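Local coordinates for protein D-alanyl transferase DltD (PDB 6O93) that probably transfers D-alanine during the D-alanylation of lipoteichoic acid at the membrane of a Gram-positive bacterium, as a membrane protein of the SGNH-hydrolase clan, at residues F101-Q106 against F292-V297; A332-C337 against L356-Q361. All coordinates share one frame; numbering follows the deposited sequence.

Contact 1. Residues F101-Q106 against F292-V297. With NA (sodium ion), chain K.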
loop_
_atom_site.group_PDB
_atom_site.type_symbol
_atom_site.label_atom_id
_atom_site.label_comp_id
_atom_site.label_asym_id
_atom_site.label_seq_id
_atom_site.Cartn_x
_atom_site.Cartn_y
_atom_site.Cartn_z
ATOM N N PHE A 101 4.338 -3.501 -3.842
ATOM C CA PHE A 101 3.149 -3.613 -3.000
ATOM C C PHE A 101 3.588 -4.085 -1.621
ATOM O O PHE A 101 4.063 -5.214 -1.469
ATOM C CB PHE A 101 2.131 -4.578 -3.611
ATOM C CG PHE A 101 0.746 -4.444 -3.042
ATOM C CD1 PHE A 101 0.438 -4.968 -1.796
ATOM C CD2 PHE A 101 -0.249 -3.802 -3.757
ATOM C CE1 PHE A 101 -0.835 -4.847 -1.272
ATOM C CE2 PHE A 101 -1.527 -3.677 -3.238
ATOM C CZ PHE A 101 -1.819 -4.201 -1.994
ATOM N N ILE A 102 3.430 -3.229 -0.619
ATOM C CA ILE A 102 3.855 -3.533 0.742
ATOM C C ILE A 102 2.630 -3.981 1.526
ATOM O O ILE A 102 1.744 -3.178 1.839
ATOM C CB ILE A 102 4.542 -2.330 1.400
ATOM C CG1 ILE A 102 5.823 -1.992 0.632
ATOM C CG2 ILE A 102 4.856 -2.635 2.862
ATOM C CD1 ILE A 102 6.484 -0.716 1.072
ATOM N N LEU A 103 2.574 -5.271 1.837
ATOM C CA LEU A 103 1.495 -5.808 2.647
ATOM C C LEU A 103 1.725 -5.477 4.116
ATOM O O LEU A 103 2.859 -5.332 4.576
ATOM C CB LEU A 103 1.391 -7.321 2.465
ATOM C CG LEU A 103 0.720 -7.784 1.170
ATOM C CD1 LEU A 103 1.258 -9.135 0.725
ATOM C CD2 LEU A 103 -0.793 -7.845 1.349
ATOM N N SER A 104 0.625 -5.338 4.848
ATOM C CA SER A 104 0.670 -5.197 6.294
ATOM C C SER A 104 -0.165 -6.315 6.899
ATOM O O SER A 104 -1.374 -6.394 6.617
ATOM C CB SER A 104 0.141 -3.831 6.740
ATOM O OG SER A 104 1.025 -2.787 6.368
ATOM N N PRO A 105 0.408 -7.210 7.705
ATOM C CA PRO A 105 -0.428 -8.234 8.351
ATOM C C PRO A 105 -1.587 -7.643 9.124
ATOM O O PRO A 105 -2.651 -8.269 9.220
ATOM C CB PRO A 105 0.558 -8.953 9.282
ATOM C CG PRO A 105 1.896 -8.691 8.703
ATOM C CD PRO A 105 1.823 -7.326 8.098
ATOM N N GLN A 106 -1.411 -6.437 9.667
ATOM C CA GLN A 106 -2.447 -5.808 10.476
ATOM C C GLN A 106 -3.679 -5.449 9.657
ATOM O O GLN A 106 -4.738 -5.192 10.237
ATOM C CB GLN A 106 -1.890 -4.555 11.155
ATOM C CG GLN A 106 -0.697 -4.812 12.072
ATOM C CD GLN A 106 0.617 -4.950 11.315
ATOM O OE1 GLN A 106 0.696 -4.651 10.121
ATOM N NE2 GLN A 106 1.652 -5.410 12.006
ATOM N N PHE A 292 6.074 -7.952 -4.093
ATOM C CA PHE A 292 5.314 -7.901 -2.853
ATOM C C PHE A 292 6.253 -8.032 -1.661
ATOM O O PHE A 292 7.162 -8.867 -1.661
ATOM C CB PHE A 292 4.259 -9.009 -2.818
ATOM C CG PHE A 292 3.209 -8.874 -3.883
ATOM C CD1 PHE A 292 3.403 -9.424 -5.139
ATOM C CD2 PHE A 292 2.036 -8.186 -3.632
ATOM C CE1 PHE A 292 2.441 -9.293 -6.125
ATOM C CE2 PHE A 292 1.070 -8.051 -4.615
ATOM C CZ PHE A 292 1.274 -8.606 -5.862
ATOM N N VAL A 293 6.024 -7.205 -0.645
ATOM C CA VAL A 293 6.856 -7.163 0.553
ATOM C C VAL A 293 5.984 -7.495 1.755
ATOM O O VAL A 293 4.888 -6.945 1.904
ATOM C CB VAL A 293 7.525 -5.788 0.727
ATOM C CG1 VAL A 293 8.395 -5.769 1.975
ATOM C CG2 VAL A 293 8.342 -5.432 -0.508
ATOM N N ILE A 294 6.469 -8.393 2.607
ATOM C CA ILE A 294 5.799 -8.747 3.852
ATOM C C ILE A 294 6.742 -8.394 4.996
ATOM O O ILE A 294 7.822 -8.983 5.108
ATOM C CB ILE A 294 5.414 -10.235 3.913
ATOM C CG1 ILE A 294 4.547 -10.617 2.713
ATOM C CG2 ILE A 294 4.668 -10.531 5.213
ATOM C CD1 ILE A 294 4.221 -12.096 2.643
ATOM N N PRO A 295 6.391 -7.454 5.869
ATOM C CA PRO A 295 7.294 -7.078 6.953
ATOM C C PRO A 295 7.107 -7.979 8.159
ATOM O O PRO A 295 6.117 -8.721 8.248
ATOM C CB PRO A 295 6.872 -5.639 7.269
ATOM C CG PRO A 295 5.403 -5.657 7.018
ATOM C CD PRO A 295 5.177 -6.615 5.865
ATOM N N PRO A 296 8.038 -7.948 9.107
ATOM C CA PRO A 296 7.822 -8.656 10.373
ATOM C C PRO A 296 7.244 -7.745 11.441
ATOM O O PRO A 296 6.975 -6.565 11.190
ATOM C CB PRO A 296 9.231 -9.125 10.744
ATOM C CG PRO A 296 10.113 -8.018 10.218
ATOM C CD PRO A 296 9.424 -7.458 8.985
ATOM N N VAL A 297 7.041 -8.293 12.635
ATOM C CA VAL A 297 6.783 -7.515 13.839
ATOM C C VAL A 297 7.967 -7.717 14.772
ATOM O O VAL A 297 8.448 -8.843 14.940
ATOM C CB VAL A 297 5.461 -7.928 14.516
ATOM C CG1 VAL A 297 5.287 -7.206 15.845
ATOM C CG2 VAL A 297 4.280 -7.643 13.595
HETATM NA NA NA K . 1.285 -0.334 7.940
HETATM O O HOH W 1 4.543 -5.207 10.886
#
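The ring of Phe-292 overlaps the root of the Phe-101 side chain rather than its tip: CD2 of Phe-292 lies 3.6 Å from CB of Phe-101, and CE2 of Phe-292 reaches on to CG. With CG anti to its backbone N (chi1 -163°), Phe-101 leads its ring away from the neighbouring strand, and the two planes meet obliquely at 44°. Beneath this pair the backbones run parallel, joined by two hydrogen bonds. Val-293 N gives to Phe-101 O at 2.9 Å, and Val-293 O takes the N-H of Leu-103, so Val-293 grips the other strand on both sides of Ile-102. Phe-101 O also receives a CA-H contact from Phe-292 CA at 3.3 Å. On the opposite face of the sheet from the two phenylalanines, Ile-102 and Val-293 are aligned neighbours, CG1 of Ile-102 resting 4.2 Å from CB of Val-293. Leu-103 CD1 packs on CG1 of Ile-294 at 4.1 Å, both extending in one direction.

Past the strand ends, prolines take over. CD of Pro-295 sits close to Leu-103 O, at 2.9 Å, while the rings of Pro-105 and Pro-295 pass with reversed headings, CD to CD 4.1 Å. A water joins Gln-106 NE2, whose proton it accepts, to Pro-296 O. Gln-106 also lies near, without touching, a possible but unconfirmed Ser-His-Asp triad. Ser-104 points away from 292-297, and its OG binds the sodium ion at 2.9 Å, a site shared with Ser-46 and Glu-48.

This is the middle of a parallel sheet of the kind expected in the SGNH-hydrolase clan: strand 98-102 pairs with 40-44 on its other side, strand 289-294 with 331-333. Helices 272-285 and 309-324 pack on the Phe-292 face, helix 352-367 on the face of Ile-102 and Val-293.

Contact 2. Residues A332-C337 against L356-Q361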
loop_
_atom_site.group_PDB
_atom_site.type_symbol
_atom_site.label_atom_id
_atom_site.label_comp_id
_atom_site.label_asym_id
_atom_site.label_seq_id
_atom_site.Cartn_x
_atom_site.Cartn_y
_atom_site.Cartn_z
ATOM N N ALA A 332 9.227 -10.588 -1.433
ATOM C CA ALA A 332 10.266 -10.361 -0.430
ATOM C C ALA A 332 9.617 -10.553 0.937
ATOM O O ALA A 332 9.038 -9.627 1.507
ATOM C CB ALA A 332 10.882 -8.974 -0.580
ATOM N N ASP A 333 9.714 -11.772 1.463
ATOM C CA ASP A 333 9.074 -12.132 2.728
ATOM C C ASP A 333 10.078 -11.929 3.856
ATOM O O ASP A 333 10.960 -12.761 4.076
ATOM C CB ASP A 333 8.574 -13.572 2.684
ATOM C CG ASP A 333 7.869 -13.985 3.963
ATOM O OD1 ASP A 333 7.636 -13.112 4.827
ATOM O OD2 ASP A 333 7.550 -15.185 4.106
ATOM N N PHE A 334 9.938 -10.821 4.582
ATOM C CA PHE A 334 10.768 -10.544 5.744
ATOM C C PHE A 334 10.039 -10.819 7.060
ATOM O O PHE A 334 10.467 -10.333 8.112
ATOM C CB PHE A 334 11.262 -9.097 5.706
ATOM C CG PHE A 334 12.129 -8.782 4.518
ATOM C CD1 PHE A 334 13.389 -9.341 4.394
ATOM C CD2 PHE A 334 11.688 -7.915 3.531
ATOM C CE1 PHE A 334 14.189 -9.050 3.305
ATOM C CE2 PHE A 334 12.483 -7.621 2.439
ATOM C CZ PHE A 334 13.735 -8.188 2.327
ATOM N N SER A 335 8.950 -11.593 7.025
ATOM C CA SER A 335 8.213 -11.888 8.247
ATOM C C SER A 335 9.025 -12.734 9.220
ATOM O O SER A 335 8.744 -12.713 10.423
ATOM C CB SER A 335 6.895 -12.594 7.917
ATOM O OG SER A 335 7.124 -13.852 7.305
ATOM N N THR A 336 10.020 -13.473 8.730
ATOM C CA THR A 336 10.900 -14.255 9.588
ATOM C C THR A 336 12.035 -13.432 10.182
ATOM O O THR A 336 12.858 -13.987 10.919
ATOM C CB THR A 336 11.492 -15.431 8.806
ATOM O OG1 THR A 336 12.092 -14.946 7.598
ATOM C CG2 THR A 336 10.412 -16.450 8.469
ATOM N N CYS A 337 12.100 -12.131 9.881
ATOM C CA CYS A 337 13.146 -11.251 10.387
ATOM C C CYS A 337 12.729 -10.519 11.656
ATOM O O CYS A 337 13.248 -9.430 11.941
ATOM C CB CYS A 337 13.548 -10.247 9.306
ATOM S SG CYS A 337 14.124 -11.009 7.771
ATOM N N LEU A 356 16.394 -0.834 4.145
ATOM C CA LEU A 356 17.598 -1.175 3.395
ATOM C C LEU A 356 17.458 -2.541 2.736
ATOM O O LEU A 356 17.807 -2.712 1.562
ATOM C CB LEU A 356 18.820 -1.151 4.314
ATOM C CG LEU A 356 20.160 -1.462 3.639
ATOM C CD1 LEU A 356 20.550 -0.344 2.674
ATOM C CD2 LEU A 356 21.251 -1.693 4.673
ATOM N N ALA A 357 16.953 -3.528 3.481
ATOM C CA ALA A 357 16.737 -4.852 2.909
ATOM C C ALA A 357 15.691 -4.808 1.804
ATOM O O ALA A 357 15.870 -5.418 0.743
ATOM C CB ALA A 357 16.323 -5.836 4.004
ATOM N N VAL A 358 14.588 -4.091 2.034
ATOM C CA VAL A 358 13.567 -3.954 0.999
ATOM C C VAL A 358 14.144 -3.251 -0.220
ATOM O O VAL A 358 13.909 -3.661 -1.364
ATOM C CB VAL A 358 12.339 -3.206 1.554
ATOM C CG1 VAL A 358 11.394 -2.826 0.425
ATOM C CG2 VAL A 358 11.620 -4.056 2.589
ATOM N N ASP A 359 14.915 -2.186 0.004
ATOM C CA ASP A 359 15.498 -1.439 -1.106
ATOM C C ASP A 359 16.343 -2.338 -2.002
ATOM O O ASP A 359 16.311 -2.207 -3.231
ATOM C CB ASP A 359 16.342 -0.283 -0.569
ATOM C CG ASP A 359 16.989 0.522 -1.674
ATOM O OD1 ASP A 359 16.290 1.364 -2.282
ATOM O OD2 ASP A 359 18.190 0.306 -1.938
ATOM N N ARG A 360 17.116 -3.250 -1.408
ATOM C CA ARG A 360 17.929 -4.149 -2.222
ATOM C C ARG A 360 17.049 -5.041 -3.089
ATOM O O ARG A 360 17.330 -5.237 -4.277
ATOM C CB ARG A 360 18.840 -4.995 -1.335
ATOM C CG ARG A 360 19.585 -6.081 -2.099
ATOM C CD ARG A 360 20.750 -6.651 -1.306
ATOM N NE ARG A 360 20.323 -7.329 -0.086
ATOM C CZ ARG A 360 21.136 -8.019 0.709
ATOM N NH1 ARG A 360 22.424 -8.127 0.412
ATOM N NH2 ARG A 360 20.664 -8.602 1.801
ATOM N N GLN A 361 15.975 -5.582 -2.515
ATOM C CA GLN A 361 15.074 -6.424 -3.293
ATOM C C GLN A 361 14.367 -5.619 -4.376
ATOM O O GLN A 361 14.183 -6.109 -5.496
ATOM C CB GLN A 361 14.063 -7.100 -2.369
ATOM C CG GLN A 361 14.706 -8.008 -1.332
ATOM C CD GLN A 361 15.601 -9.055 -1.962
ATOM O OE1 GLN A 361 15.238 -9.677 -2.961
ATOM N NE2 GLN A 361 16.788 -9.243 -1.392
#
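Phe-334 and Val-358 supply the closest apolar contact between this strand end and the helix: CE2 of the ring comes within 3.7 Å of CG2 of Val-358, and the two side chains approach at a slant. With CG of Phe-334 beside the backbone N (chi1 -62°), the CE2-CZ-CE1 end of the ring is what meets the helix. There CZ and CE1 both meet CB of Ala-357, CZ at 3.9 Å. One turn on, the aliphatic part of Gln-361 takes its place at the ring edge, its CG near the ring plane and 3.8 Å from CZ of Phe-334. The same CG packs against the methyl of Ala-332, CB to CG 4.0 Å, so that Gln-361 touches both the strand and the residue just after it.

The side-chain hydrogen bonds between Asp-333 and Ser-335 stay on the strand side of the contact. Asp-333 OD1 accepts twice: from Ser-335 OG at 2.6 Å, on the syn side of the carboxylate, and from Ser-335 N at 3.0 Å, above the carboxylate plane. The backbone bond makes an Asx turn, which overlaps the type I turn of Phe-334 to Cys-337, closed by Cys-337 N to Phe-334 O.

No hydrogen bond crosses between the two segments. Between 332-337 and 356-361 the contact is apolar packing, dependent on shape and on the position of one aromatic ring. Asp-333 OD1 shapes the turn after the strand, while Asp-333 OD2 and Ser-335 OG also tie it to helix 309-324 through Lys-320 and Gln-313.

Both segments of contact 1 precede those of contact 2 along the chain, and the contact centres lie 10 Å apart. They meet through adjacent strands of the five-stranded parallel sheet, 289-294 and the outermost 331-333: Phe-292 O lies 2.7 Å from Ala-332 N, and Ile-294 O 2.9 Å from Phe-334 N, both probable hydrogen bonds. Helix 352-367 adds a second tie, since Val-358 of contact 2 also packs on Val-293 of contact 1; the helix reaches from the central strands to the outermost one. Together the contacts are consistent with one SGNH-type core, with the sodium site just past the end of strand 98-102.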